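Local coordinates for Two-component insecticidal protein 16 kDa unit (Alcaligenes faecalis, PDB 5V3S) that is the 16 kDa aegerolysin-family unit of a two-component insecticidal protein that kills corn rootworm, probably by a mechanism similar to that of Cry34Ab1/Cry35Ab1, at residues N30-A36 and I58-K64; L95-Y99 and I138-V142; Y16-E21 and H44-D50; Y37-G41 and S80-G85. Residue numbers count along the deposited sequence, not the author numbering.

The four contacts sample two beta sheets packed face to face. Interaction 2 lies in the core: six buried side chains from strands 94-103 and 136-144 mesh between the sheets without any polar bond between the two segments. Interactions 1 and 4 share strand 31-38, and backbone hydrogen bonds dominate both; interaction 1 pairs it with edge strand 62-63 within one sheet, while interaction 4 pairs it with strand 83-91 through a bulge, where the chain turns into the other sheet. Phe31 of interaction 1 reaches the core directly, touching Val96 and Val142 of interaction 2. Interaction 3 is the surface contact, a loop held by charged and aromatic side chains; through Met20 its strand packs on Tyr99 and Ile138, and on Thr83 of interaction 4.

Interaction 1 (N30-A36 and I58-K64); sequences NFKVEGA and INGTIIK
Val33 (chi1 t) sits at the apolar centre, its CG1 3.7 Å from Ile58 CG2 and its CG2 4.1 Å from Ile63 CD1; Ala36 CB lies 4.0 Å from Ile58 CG2. Phe31 and Ile63 share this inward face, where Val26 of strand 19-27 meets both. The backbones run antiparallel. Phe31 and Ile63 form a hydrogen-bonded pair (Phe31 N to Ile63 O 2.9 Å, Ile63 N to Phe31 O 2.7 Å), and Lys32 and Ile62 a non-hydrogen-bonded pair, CA atoms 4.5 Å apart. Val33 N then donates to Thr61 O at 3.0 Å, and Gly60 N to Val33 O at 2.7 Å. Just before strand 62-63, Ile58-Thr61 form a type II turn, with Gly60 at phi 93°; Thr61 OG1 donates to Ile58 O at 2.7 Å. At the polar edge Asn59 OD1 accepts from Ala36 N at 2.8 Å, while Lys32 NZ and Glu34 OE2 make a long 3.7 Å salt bridge. This is a short antiparallel edge strand, entered from a turn, in the aegerolysin beta-sandwich.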
loop_
_atom_site.group_PDB
_atom_site.type_symbol
_atom_site.label_atom_id
_atom_site.label_comp_id
_atom_site.label_asym_id
_atom_site.label_seq_id
_atom_site.Cartn_x
_atom_site.Cartn_y
_atom_site.Cartn_z
ATOM N N ASN A 30 16.410 5.672 1.746
ATOM C CA ASN A 30 15.852 4.480 1.057
ATOM C C ASN A 30 15.067 3.739 2.105
ATOM O O ASN A 30 15.504 3.651 3.223
ATOM C CB ASN A 30 16.918 3.576 0.546
ATOM C CG ASN A 30 17.967 4.360 -0.225
ATOM O OD1 ASN A 30 17.630 5.206 -1.057
ATOM N ND2 ASN A 30 19.219 4.077 0.065
ATOM N N PHE A 31 13.865 3.261 1.715
ATOM C CA PHE A 31 12.944 2.650 2.631
ATOM C C PHE A 31 12.654 1.240 2.131
ATOM O O PHE A 31 12.941 0.946 0.973
ATOM C CB PHE A 31 11.585 3.447 2.619
ATOM C CG PHE A 31 11.702 4.854 3.154
ATOM C CD1 PHE A 31 12.245 5.870 2.391
ATOM C CD2 PHE A 31 11.220 5.175 4.394
ATOM C CE1 PHE A 31 12.243 7.206 2.875
ATOM C CE2 PHE A 31 11.268 6.455 4.911
ATOM C CZ PHE A 31 11.802 7.486 4.134
ATOM N N LYS A 32 12.125 0.412 3.041
ATOM C CA LYS A 32 11.935 -1.031 2.848
ATOM C C LYS A 32 10.497 -1.412 3.172
ATOM O O LYS A 32 10.032 -1.087 4.319
ATOM C CB LYS A 32 12.860 -1.803 3.753
ATOM C CG LYS A 32 12.831 -3.324 3.592
ATOM C CD LYS A 32 13.797 -3.978 4.591
ATOM C CE LYS A 32 13.454 -3.696 6.074
ATOM N NZ LYS A 32 14.195 -4.572 7.077
ATOM N N VAL A 33 9.858 -2.132 2.230
ATOM C CA VAL A 33 8.529 -2.741 2.517
ATOM C C VAL A 33 8.703 -4.027 3.316
ATOM O O VAL A 33 9.497 -4.900 2.964
ATOM C CB VAL A 33 7.715 -2.959 1.235
ATOM C CG1 VAL A 33 6.371 -3.501 1.609
ATOM C CG2 VAL A 33 7.625 -1.688 0.343
ATOM N N GLU A 34 7.934 -4.217 4.402
ATOM C CA GLU A 34 7.955 -5.502 5.091
ATOM C C GLU A 34 6.547 -5.717 5.635
ATOM O O GLU A 34 5.697 -4.810 5.663
ATOM C CB GLU A 34 8.938 -5.522 6.261
ATOM C CG GLU A 34 10.367 -5.442 5.949
ATOM C CD GLU A 34 10.954 -6.646 5.269
ATOM O OE1 GLU A 34 10.445 -7.796 5.292
ATOM O OE2 GLU A 34 12.015 -6.396 4.640
ATOM N N GLY A 35 6.303 -6.945 6.062
ATOM C CA GLY A 35 5.063 -7.230 6.734
ATOM C C GLY A 35 3.833 -7.353 5.798
ATOM O O GLY A 35 2.674 -7.339 6.274
ATOM N N ALA A 36 4.033 -7.424 4.478
ATOM C CA ALA A 36 2.872 -7.516 3.589
ATOM C C ALA A 36 2.093 -8.831 3.804
ATOM O O ALA A 36 2.688 -9.911 3.906
ATOM C CB ALA A 36 3.311 -7.408 2.110
ATOM N N ILE A 58 6.917 -8.946 -2.427
ATOM C CA ILE A 58 6.843 -7.557 -1.960
ATOM C C ILE A 58 7.800 -7.301 -0.779
ATOM O O ILE A 58 8.561 -6.304 -0.777
ATOM C CB ILE A 58 5.407 -7.243 -1.588
ATOM C CG1 ILE A 58 4.558 -7.265 -2.822
ATOM C CG2 ILE A 58 5.249 -5.864 -0.976
ATOM C CD1 ILE A 58 3.090 -7.319 -2.475
ATOM N N ASN A 59 7.730 -8.193 0.231
ATOM C CA ASN A 59 8.496 -8.011 1.416
ATOM C C ASN A 59 9.987 -7.964 1.124
ATOM O O ASN A 59 10.505 -8.779 0.335
ATOM C CB ASN A 59 8.161 -9.112 2.411
ATOM C CG ASN A 59 6.841 -8.891 3.037
ATOM O OD1 ASN A 59 6.322 -7.770 2.979
ATOM N ND2 ASN A 59 6.181 -9.959 3.412
ATOM N N GLY A 60 10.680 -6.975 1.689
ATOM C CA GLY A 60 12.081 -6.760 1.407
ATOM C C GLY A 60 12.434 -5.804 0.304
ATOM O O GLY A 60 13.649 -5.405 0.140
ATOM N N THR A 61 11.430 -5.356 -0.422
ATOM C CA THR A 61 11.584 -4.421 -1.539
ATOM C C THR A 61 12.177 -3.111 -0.997
ATOM O O THR A 61 11.637 -2.493 -0.105
ATOM C CB THR A 61 10.237 -4.148 -2.242
ATOM O OG1 THR A 61 9.852 -5.328 -2.907
ATOM C CG2 THR A 61 10.364 -3.088 -3.394
ATOM N N ILE A 62 13.238 -2.630 -1.608
ATOM C CA ILE A 62 13.745 -1.335 -1.209
ATOM C C ILE A 62 13.213 -0.291 -2.183
ATOM O O ILE A 62 13.378 -0.503 -3.327
ATOM C CB ILE A 62 15.311 -1.362 -1.220
ATOM C CG1 ILE A 62 15.837 -2.398 -0.196
ATOM C CG2 ILE A 62 15.891 0.073 -0.944
ATOM C CD1 ILE A 62 15.518 -2.101 1.221
ATOM N N ILE A 63 12.643 0.828 -1.659
ATOM C CA ILE A 63 12.296 2.006 -2.404
ATOM C C ILE A 63 13.396 3.016 -2.226
ATOM O O ILE A 63 13.587 3.568 -1.177
ATOM C CB ILE A 63 10.975 2.628 -1.972
ATOM C CG1 ILE A 63 9.887 1.534 -1.866
ATOM C CG2 ILE A 63 10.496 3.684 -2.985
ATOM C CD1 ILE A 63 8.639 1.976 -1.291
ATOM N N LYS A 64 14.089 3.289 -3.311
ATOM C CA LYS A 64 15.179 4.293 -3.261
ATOM C C LYS A 64 14.733 5.737 -3.237
ATOM O O LYS A 64 13.719 6.112 -3.779
ATOM C CB LYS A 64 16.092 4.060 -4.428
ATOM C CG LYS A 64 16.843 2.769 -4.203
ATOM C CD LYS A 64 17.605 2.348 -5.442
ATOM C CE LYS A 64 18.939 3.025 -5.415
ATOM N NZ LYS A 64 19.574 2.978 -6.791
#

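Interaction 2 (L95-Y99 and I138-V142); sequences LVFEY and IFITV
Two extended strands from opposing sheets face each other; the axes of these short segments are 9.9 Å apart at closest approach and 169° apart in direction, so they run nearly antiparallel yet meet through side chains alone. Phe97, chi1 72° (p) and chi2 76°, drives its ring across the gap: CE2 lies 3.6 Å from Val142 CG2, which sits at the ring edge, and 3.8 Å from Ile140 CG2. Val96 (chi1 t) puts CG1 4.1 Å from CG1 of Val142, also t. Both Val96 and Phe97 point toward the facing strand because a classic beta bulge against Leu89 of the neighbouring strand 83-91, with Val96 at psi -51°, breaks the alternation. Tyr99, chi1 t and chi2 64°, reaches along the core so that its OH comes 3.5 Å from Ile138 CD1, and its CD1 is 4.4 Å from Ile140 CD1; the hydroxyl is hydrogen-bonded to Asp111. Ile138 and Ile140 both hold chi1 m and chi2 t. Such side-chain packing between facing sheets is characteristic of the core of a beta-sandwich. Strand 94-103 lies between strands 83-91 and 110-115, and strand 136-144 between 19-27 and 121-126, with Ile22 packing on Tyr99, Ile138 and Ile140.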
loop_
_atom_site.group_PDB
_atom_site.type_symbol
_atom_site.label_atom_id
_atom_site.label_comp_id
_atom_site.label_asym_id
_atom_site.label_seq_id
_atom_site.Cartn_x
_atom_site.Cartn_y
_atom_site.Cartn_z
ATOM N N LEU A 95 10.385 1.702 12.205
ATOM C CA LEU A 95 9.057 1.570 11.555
ATOM C C LEU A 95 8.500 2.993 11.286
ATOM O O LEU A 95 8.330 3.770 12.227
ATOM C CB LEU A 95 8.134 0.794 12.488
ATOM C CG LEU A 95 6.682 0.597 11.959
ATOM C CD1 LEU A 95 6.623 -0.140 10.673
ATOM C CD2 LEU A 95 5.923 -0.144 13.058
ATOM N N VAL A 96 8.189 3.309 10.007
ATOM C CA VAL A 96 7.711 4.598 9.608
ATOM C C VAL A 96 6.164 4.608 9.580
ATOM O O VAL A 96 5.568 5.495 10.209
ATOM C CB VAL A 96 8.327 4.959 8.278
ATOM C CG1 VAL A 96 7.758 6.271 7.739
ATOM C CG2 VAL A 96 9.860 4.972 8.480
ATOM N N PHE A 97 5.553 3.640 8.921
ATOM C CA PHE A 97 4.029 3.502 8.895
ATOM C C PHE A 97 3.561 2.074 8.714
ATOM O O PHE A 97 4.290 1.185 8.340
ATOM C CB PHE A 97 3.299 4.405 7.894
ATOM C CG PHE A 97 3.453 4.044 6.413
ATOM C CD1 PHE A 97 2.788 3.007 5.830
ATOM C CD2 PHE A 97 4.246 4.830 5.559
ATOM C CE1 PHE A 97 2.895 2.740 4.465
ATOM C CE2 PHE A 97 4.360 4.568 4.230
ATOM C CZ PHE A 97 3.685 3.495 3.663
ATOM N N GLU A 98 2.330 1.869 9.112
ATOM C CA GLU A 98 1.599 0.626 8.908
ATOM C C GLU A 98 0.380 1.038 8.108
ATOM O O GLU A 98 -0.226 2.125 8.366
ATOM C CB GLU A 98 1.190 0.004 10.221
ATOM C CG GLU A 98 2.397 -0.537 11.009
ATOM C CD GLU A 98 2.060 -0.809 12.461
ATOM O OE1 GLU A 98 1.179 -0.161 13.072
ATOM O OE2 GLU A 98 2.630 -1.730 12.943
ATOM N N TYR A 99 0.110 0.271 7.030
ATOM C CA TYR A 99 -1.075 0.531 6.254
ATOM C C TYR A 99 -1.991 -0.721 6.217
ATOM O O TYR A 99 -1.497 -1.842 6.257
ATOM C CB TYR A 99 -0.687 0.969 4.836
ATOM C CG TYR A 99 -1.880 1.392 4.020
ATOM C CD1 TYR A 99 -2.649 2.542 4.400
ATOM C CD2 TYR A 99 -2.290 0.622 2.941
ATOM C CE1 TYR A 99 -3.771 2.906 3.637
ATOM C CE2 TYR A 99 -3.340 1.000 2.175
ATOM C CZ TYR A 99 -4.093 2.126 2.539
ATOM O OH TYR A 99 -5.200 2.391 1.759
ATOM N N ILE A 138 -4.250 4.805 -4.847
ATOM C CA ILE A 138 -3.933 5.447 -3.570
ATOM C C ILE A 138 -2.434 5.788 -3.701
ATOM O O ILE A 138 -1.692 5.003 -4.281
ATOM C CB ILE A 138 -4.068 4.430 -2.357
ATOM C CG1 ILE A 138 -5.491 3.769 -2.303
ATOM C CG2 ILE A 138 -3.712 5.058 -1.032
ATOM C CD1 ILE A 138 -5.559 2.369 -1.709
ATOM N N PHE A 139 -2.033 6.886 -3.088
ATOM C CA PHE A 139 -0.708 7.493 -3.195
ATOM C C PHE A 139 -0.281 7.820 -1.791
ATOM O O PHE A 139 -0.975 8.487 -1.078
ATOM C CB PHE A 139 -0.861 8.779 -4.024
ATOM C CG PHE A 139 0.395 9.580 -4.301
ATOM C CD1 PHE A 139 1.599 9.000 -4.651
ATOM C CD2 PHE A 139 0.303 10.975 -4.366
ATOM C CE1 PHE A 139 2.706 9.780 -4.994
ATOM C CE2 PHE A 139 1.397 11.760 -4.693
ATOM C CZ PHE A 139 2.593 11.164 -5.049
ATOM N N ILE A 140 0.909 7.333 -1.379
ATOM C CA ILE A 140 1.532 7.760 -0.101
ATOM C C ILE A 140 2.933 8.336 -0.424
ATOM O O ILE A 140 3.638 7.717 -1.119
ATOM C CB ILE A 140 1.645 6.610 0.895
ATOM C CG1 ILE A 140 0.246 5.984 1.133
ATOM C CG2 ILE A 140 2.318 7.097 2.197
ATOM C CD1 ILE A 140 0.280 4.839 2.119
ATOM N N THR A 141 3.204 9.527 0.041
ATOM C CA THR A 141 4.478 10.182 0.034
ATOM C C THR A 141 5.070 10.075 1.431
ATOM O O THR A 141 4.413 10.195 2.505
ATOM C CB THR A 141 4.414 11.642 -0.531
ATOM O OG1 THR A 141 3.427 12.422 0.230
ATOM C CG2 THR A 141 3.973 11.647 -2.041
ATOM N N VAL A 142 6.393 9.881 1.428
ATOM C CA VAL A 142 7.096 9.784 2.611
ATOM C C VAL A 142 8.379 10.655 2.441
ATOM O O VAL A 142 9.094 10.452 1.531
ATOM C CB VAL A 142 7.454 8.353 2.910
ATOM C CG1 VAL A 142 8.110 8.353 4.254
ATOM C CG2 VAL A 142 6.204 7.405 2.919
#

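Interaction 3 (Y16-E21 and H44-D50); sequences YAQWME and HVPGDKD. Unlike the reference sequence in segment 16-21: Met20 (reference Ile).
Lys49 NZ donates to Tyr16 O at 2.8 Å, reaching it with an extended side chain (chi1 m, chi2 to chi4 t). At the other end of Tyr16, OH donates to Asp50 OD1 at 2.9 Å; that carboxylate also forms a salt bridge with Lys12. Gly47 N donates to Glu21 OE2 at 3.2 Å, Glu21 having chi1 m and chi2 t. A water joins Met20 O (2.9 Å) to His44 NE2 (3.0 Å), and His44 ND1 donates to Val45 O at 2.8 Å. The 44-50 loop makes a type II turn over Val45-Asp48, with Gly47 at phi 86°, then an Asx turn in which Asp48 OD1 accepts from Asp50 N at 3.0 Å. In the packing, Lys49 CB lies over the Tyr16 face, 3.9 Å from the ring centroid, a CH-pi contact. Lys49 NZ is 4.0 Å from the centroid of the five-membered ring of Trp19, an off-centre cation-pi contact. One lysine thus meets a carbonyl and two aromatic rings, and together with the carboxylate bonds from Glu21 and Asp50 it ties a surface loop to the start of strand 19-27, and to Tyr16 just before it, by mainly polar chemistry.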
loop_
_atom_site.group_PDB
_atom_site.type_symbol
_atom_site.label_atom_id
_atom_site.label_comp_id
_atom_site.label_asym_id
_atom_site.label_seq_id
_atom_site.Cartn_x
_atom_site.Cartn_y
_atom_site.Cartn_z
ATOM N N TYR A 16 -12.472 -8.950 -10.294
ATOM C CA TYR A 16 -11.462 -7.920 -10.604
ATOM C C TYR A 16 -12.057 -6.544 -10.432
ATOM O O TYR A 16 -11.340 -5.532 -10.431
ATOM C CB TYR A 16 -10.896 -8.059 -12.023
ATOM C CG TYR A 16 -9.905 -9.165 -12.235
ATOM C CD1 TYR A 16 -9.667 -10.100 -11.256
ATOM C CD2 TYR A 16 -9.189 -9.267 -13.429
ATOM C CE1 TYR A 16 -8.774 -11.127 -11.475
ATOM C CE2 TYR A 16 -8.330 -10.326 -13.652
ATOM C CZ TYR A 16 -8.111 -11.220 -12.664
ATOM O OH TYR A 16 -7.246 -12.259 -12.856
ATOM N N ALA A 17 -13.376 -6.508 -10.258
ATOM C CA ALA A 17 -14.072 -5.258 -10.121
ATOM C C ALA A 17 -13.756 -4.551 -8.802
ATOM O O ALA A 17 -14.036 -3.380 -8.678
ATOM C CB ALA A 17 -15.567 -5.492 -10.268
ATOM N N GLN A 18 -13.251 -5.279 -7.805
ATOM C CA GLN A 18 -12.716 -4.662 -6.564
ATOM C C GLN A 18 -11.188 -4.716 -6.648
ATOM O O GLN A 18 -10.591 -5.781 -6.834
ATOM C CB GLN A 18 -13.249 -5.386 -5.342
ATOM C CG GLN A 18 -12.719 -4.846 -4.027
ATOM C CD GLN A 18 -12.972 -3.343 -3.903
ATOM O OE1 GLN A 18 -12.397 -2.543 -4.637
ATOM N NE2 GLN A 18 -13.952 -2.987 -3.085
ATOM N N TRP A 19 -10.549 -3.543 -6.630
ATOM C CA TRP A 19 -9.140 -3.505 -6.920
ATOM C C TRP A 19 -8.597 -2.224 -6.289
ATOM O O TRP A 19 -9.353 -1.263 -6.001
ATOM C CB TRP A 19 -8.832 -3.519 -8.411
ATOM C CG TRP A 19 -9.361 -2.284 -9.098
ATOM C CD1 TRP A 19 -10.641 -2.102 -9.577
ATOM C CD2 TRP A 19 -8.651 -1.054 -9.367
ATOM N NE1 TRP A 19 -10.762 -0.845 -10.118
ATOM C CE2 TRP A 19 -9.560 -0.177 -9.997
ATOM C CE3 TRP A 19 -7.361 -0.601 -9.089
ATOM C CZ2 TRP A 19 -9.209 1.111 -10.398
ATOM C CZ3 TRP A 19 -6.990 0.695 -9.512
ATOM C CH2 TRP A 19 -7.901 1.539 -10.143
HETATM N N MSE A 20 -7.306 -2.272 -6.013
HETATM C CA MSE A 20 -6.612 -1.115 -5.466
HETATM C C MSE A 20 -5.217 -1.122 -6.083
HETATM O O MSE A 20 -4.654 -2.170 -6.413
HETATM C CB MSE A 20 -6.552 -1.150 -3.914
HETATM C CG MSE A 20 -5.894 -2.369 -3.222
HETATM SE SE MSE A 20 -3.904 -2.102 -3.140
HETATM C CE MSE A 20 -4.117 -1.234 -1.390
ATOM N N GLU A 21 -4.627 0.061 -6.220
ATOM C CA GLU A 21 -3.209 0.147 -6.506
ATOM C C GLU A 21 -2.666 1.252 -5.627
ATOM O O GLU A 21 -3.237 2.314 -5.607
ATOM C CB GLU A 21 -2.847 0.422 -7.987
ATOM C CG GLU A 21 -3.132 -0.763 -8.883
ATOM C CD GLU A 21 -2.452 -0.762 -10.221
ATOM O OE1 GLU A 21 -1.635 0.173 -10.474
ATOM O OE2 GLU A 21 -2.758 -1.740 -10.985
ATOM N N HIS A 44 -0.708 -8.708 -7.273
ATOM C CA HIS A 44 -0.348 -8.848 -8.667
ATOM C C HIS A 44 0.466 -7.648 -9.177
ATOM O O HIS A 44 0.483 -6.510 -8.603
ATOM C CB HIS A 44 -1.585 -9.068 -9.598
ATOM C CG HIS A 44 -2.486 -7.897 -9.629
ATOM N ND1 HIS A 44 -2.254 -6.823 -10.480
ATOM C CD2 HIS A 44 -3.531 -7.552 -8.869
ATOM C CE1 HIS A 44 -3.145 -5.896 -10.250
ATOM N NE2 HIS A 44 -3.924 -6.304 -9.268
ATOM N N VAL A 45 1.103 -7.939 -10.298
ATOM C CA VAL A 45 1.979 -6.975 -10.975
ATOM C C VAL A 45 1.080 -5.822 -11.350
ATOM O O VAL A 45 -0.021 -6.031 -11.913
ATOM C CB VAL A 45 2.712 -7.589 -12.235
ATOM C CG1 VAL A 45 3.434 -6.495 -13.021
ATOM C CG2 VAL A 45 3.672 -8.685 -11.825
ATOM N N PRO A 46 1.472 -4.600 -10.995
ATOM C CA PRO A 46 0.636 -3.481 -11.305
ATOM C C PRO A 46 0.378 -3.361 -12.822
ATOM O O PRO A 46 1.278 -3.517 -13.663
ATOM C CB PRO A 46 1.394 -2.285 -10.720
ATOM C CG PRO A 46 2.326 -2.907 -9.738
ATOM C CD PRO A 46 2.741 -4.190 -10.336
ATOM N N GLY A 47 -0.893 -3.151 -13.132
ATOM C CA GLY A 47 -1.365 -3.136 -14.510
ATOM C C GLY A 47 -1.733 -4.469 -15.135
ATOM O O GLY A 47 -2.151 -4.505 -16.300
ATOM N N ASP A 48 -1.565 -5.578 -14.434
ATOM C CA ASP A 48 -1.862 -6.872 -15.016
ATOM C C ASP A 48 -2.360 -7.793 -13.955
ATOM O O ASP A 48 -1.619 -8.505 -13.365
ATOM C CB ASP A 48 -0.661 -7.493 -15.708
ATOM C CG ASP A 48 -0.990 -8.730 -16.438
ATOM O OD1 ASP A 48 -2.116 -9.284 -16.354
ATOM O OD2 ASP A 48 -0.101 -9.174 -17.168
ATOM N N LYS A 49 -3.648 -7.685 -13.727
ATOM C CA LYS A 49 -4.357 -8.495 -12.746
ATOM C C LYS A 49 -4.239 -10.002 -12.957
ATOM O O LYS A 49 -4.485 -10.756 -12.016
ATOM C CB LYS A 49 -5.811 -8.053 -12.656
ATOM C CG LYS A 49 -6.030 -6.605 -12.189
ATOM C CD LYS A 49 -7.525 -6.307 -12.095
ATOM C CE LYS A 49 -7.835 -4.814 -12.003
ATOM N NZ LYS A 49 -9.292 -4.468 -12.048
ATOM N N ASP A 50 -3.808 -10.454 -14.136
ATOM C CA ASP A 50 -3.594 -11.914 -14.344
ATOM C C ASP A 50 -2.223 -12.375 -13.890
ATOM O O ASP A 50 -2.000 -13.557 -13.854
ATOM C CB ASP A 50 -3.825 -12.341 -15.812
ATOM C CG ASP A 50 -5.301 -12.096 -16.320
ATOM O OD1 ASP A 50 -6.269 -12.311 -15.612
ATOM O OD2 ASP A 50 -5.489 -11.668 -17.466
HETATM O O HOH W 1 -5.432 -3.802 -8.648
#

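Interaction 4 (Y37-G41 and S80-G85); sequences YLRWG and SSGTEG
A classic beta bulge marks the place where the chain, at Arg39, turns a corner from strand 31-38 of one sheet into strand 40-44 of the other. Arg39 and Trp40 both face Glu84, whose carbonyl O accepts from Arg39 N at 2.8 Å and, weakly, from Trp40 N at 3.3 Å; Glu84 N returns a bond to Trp40 O at 3.0 Å. Arg39 takes phi/psi -101°/-32° where its neighbours are extended. The segments run antiparallel: Leu38 with Gly85 is a non-hydrogen-bonded pair, CA atoms 4.0 Å apart, and Trp40 with Glu84 the hydrogen-bonded pair after the one-residue register shift. Side chains also meet across the bulge. Arg39 (chi1 m, chi2 and chi3 t) puts NH1 3.1 Å from Glu84 OE2 in a salt bridge, the same carboxylate being hydrogen-bonded to Tyr100. A water links Trp40 NE1 (3.1 Å) to Glu84 OE1 (2.7 Å). Trp40, chi1 m and chi2 96°, lays its ring over Ser81, with CE3 4.2 Å from Ser81 CB. Gly85 CA lies over the Tyr37 face, 4.2 Å from the ring centroid, a CH-pi contact; a CB there would clash with Tyr37 O and Leu38 CD2. Ser81 centres an inverse gamma turn, and Ser80 OG donates to Gly82 O at 2.7 Å. The result is a classic beta bulge at the corner where one continuous chain passes between the two sheets of a beta-sandwich.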
loop_
_atom_site.group_PDB
_atom_site.type_symbol
_atom_site.label_atom_id
_atom_site.label_comp_id
_atom_site.label_asym_id
_atom_site.label_seq_id
_atom_site.Cartn_x
_atom_site.Cartn_y
_atom_site.Cartn_z
ATOM N N TYR A 37 0.748 -8.725 3.834
ATOM C CA TYR A 37 -0.096 -9.871 3.944
ATOM C C TYR A 37 -1.411 -9.615 3.288
ATOM O O TYR A 37 -1.802 -8.478 3.030
ATOM C CB TYR A 37 -0.299 -10.205 5.442
ATOM C CG TYR A 37 -1.198 -9.248 6.128
ATOM C CD1 TYR A 37 -0.752 -8.047 6.606
ATOM C CD2 TYR A 37 -2.590 -9.526 6.276
ATOM C CE1 TYR A 37 -1.575 -7.125 7.185
ATOM C CE2 TYR A 37 -3.409 -8.609 6.893
ATOM C CZ TYR A 37 -2.888 -7.381 7.302
ATOM O OH TYR A 37 -3.687 -6.432 7.840
ATOM N N LEU A 38 -2.147 -10.708 3.060
ATOM C CA LEU A 38 -3.497 -10.596 2.617
ATOM C C LEU A 38 -4.267 -11.620 3.393
ATOM O O LEU A 38 -3.828 -12.744 3.579
ATOM C CB LEU A 38 -3.712 -10.866 1.091
ATOM C CG LEU A 38 -3.176 -9.925 0.011
ATOM C CD1 LEU A 38 -3.139 -10.562 -1.349
ATOM C CD2 LEU A 38 -3.915 -8.629 -0.066
ATOM N N ARG A 39 -5.491 -11.223 3.691
ATOM C CA ARG A 39 -6.539 -12.127 4.183
ATOM C C ARG A 39 -7.517 -12.508 3.089
ATOM O O ARG A 39 -8.038 -13.620 3.094
ATOM C CB ARG A 39 -7.305 -11.420 5.255
ATOM C CG ARG A 39 -6.621 -11.359 6.581
ATOM C CD ARG A 39 -7.425 -10.410 7.494
ATOM N NE ARG A 39 -6.890 -10.430 8.857
ATOM C CZ ARG A 39 -7.327 -9.678 9.868
ATOM N NH1 ARG A 39 -8.344 -8.777 9.709
ATOM N NH2 ARG A 39 -6.765 -9.863 11.043
ATOM N N TRP A 40 -7.755 -11.628 2.152
ATOM C CA TRP A 40 -8.587 -11.913 0.967
ATOM C C TRP A 40 -7.950 -11.304 -0.255
ATOM O O TRP A 40 -7.331 -10.211 -0.166
ATOM C CB TRP A 40 -9.960 -11.310 1.138
ATOM C CG TRP A 40 -10.720 -11.909 2.239
ATOM C CD1 TRP A 40 -10.820 -11.443 3.496
ATOM C CD2 TRP A 40 -11.531 -13.118 2.188
ATOM N NE1 TRP A 40 -11.610 -12.267 4.256
ATOM C CE2 TRP A 40 -12.067 -13.302 3.481
ATOM C CE3 TRP A 40 -11.830 -14.042 1.187
ATOM C CZ2 TRP A 40 -12.887 -14.393 3.817
ATOM C CZ3 TRP A 40 -12.699 -15.146 1.506
ATOM C CH2 TRP A 40 -13.201 -15.296 2.821
ATOM N N GLY A 41 -8.152 -11.968 -1.385
ATOM C CA GLY A 41 -7.677 -11.580 -2.667
ATOM C C GLY A 41 -6.269 -11.984 -2.977
ATOM O O GLY A 41 -5.676 -12.870 -2.327
ATOM N N SER A 80 -12.660 -14.855 -3.967
ATOM C CA SER A 80 -12.627 -13.943 -2.827
ATOM C C SER A 80 -13.630 -12.800 -2.786
ATOM O O SER A 80 -14.001 -12.181 -3.801
ATOM C CB SER A 80 -11.219 -13.368 -2.616
ATOM O OG SER A 80 -11.037 -12.216 -3.368
ATOM N N SER A 81 -14.030 -12.550 -1.542
ATOM C CA SER A 81 -14.585 -11.292 -1.093
ATOM C C SER A 81 -13.512 -10.218 -1.206
ATOM O O SER A 81 -12.984 -9.795 -0.180
ATOM C CB SER A 81 -15.055 -11.420 0.381
ATOM O OG SER A 81 -15.460 -10.176 0.957
ATOM N N GLY A 82 -13.186 -9.805 -2.438
ATOM C CA GLY A 82 -12.424 -8.600 -2.685
ATOM C C GLY A 82 -10.970 -8.731 -2.233
ATOM O O GLY A 82 -10.331 -9.766 -2.468
ATOM N N THR A 83 -10.436 -7.636 -1.689
ATOM C CA THR A 83 -9.074 -7.617 -1.145
ATOM C C THR A 83 -9.073 -7.018 0.256
ATOM O O THR A 83 -9.778 -6.047 0.561
ATOM C CB THR A 83 -8.044 -6.959 -2.113
ATOM O OG1 THR A 83 -6.783 -6.846 -1.474
ATOM C CG2 THR A 83 -8.478 -5.598 -2.566
ATOM N N GLU A 84 -8.288 -7.622 1.121
ATOM C CA GLU A 84 -8.120 -7.188 2.505
ATOM C C GLU A 84 -6.699 -7.558 2.885
ATOM O O GLU A 84 -6.285 -8.707 2.804
ATOM C CB GLU A 84 -9.158 -7.702 3.504
ATOM C CG GLU A 84 -8.752 -7.410 4.959
ATOM C CD GLU A 84 -9.680 -8.055 5.991
ATOM O OE1 GLU A 84 -10.327 -9.051 5.609
ATOM O OE2 GLU A 84 -9.742 -7.582 7.152
ATOM N N GLY A 85 -5.952 -6.552 3.334
ATOM C CA GLY A 85 -4.520 -6.818 3.642
ATOM C C GLY A 85 -3.857 -5.577 4.209
ATOM O O GLY A 85 -4.519 -4.551 4.521
HETATM O O HOH W 2 -11.037 -11.137 7.087
#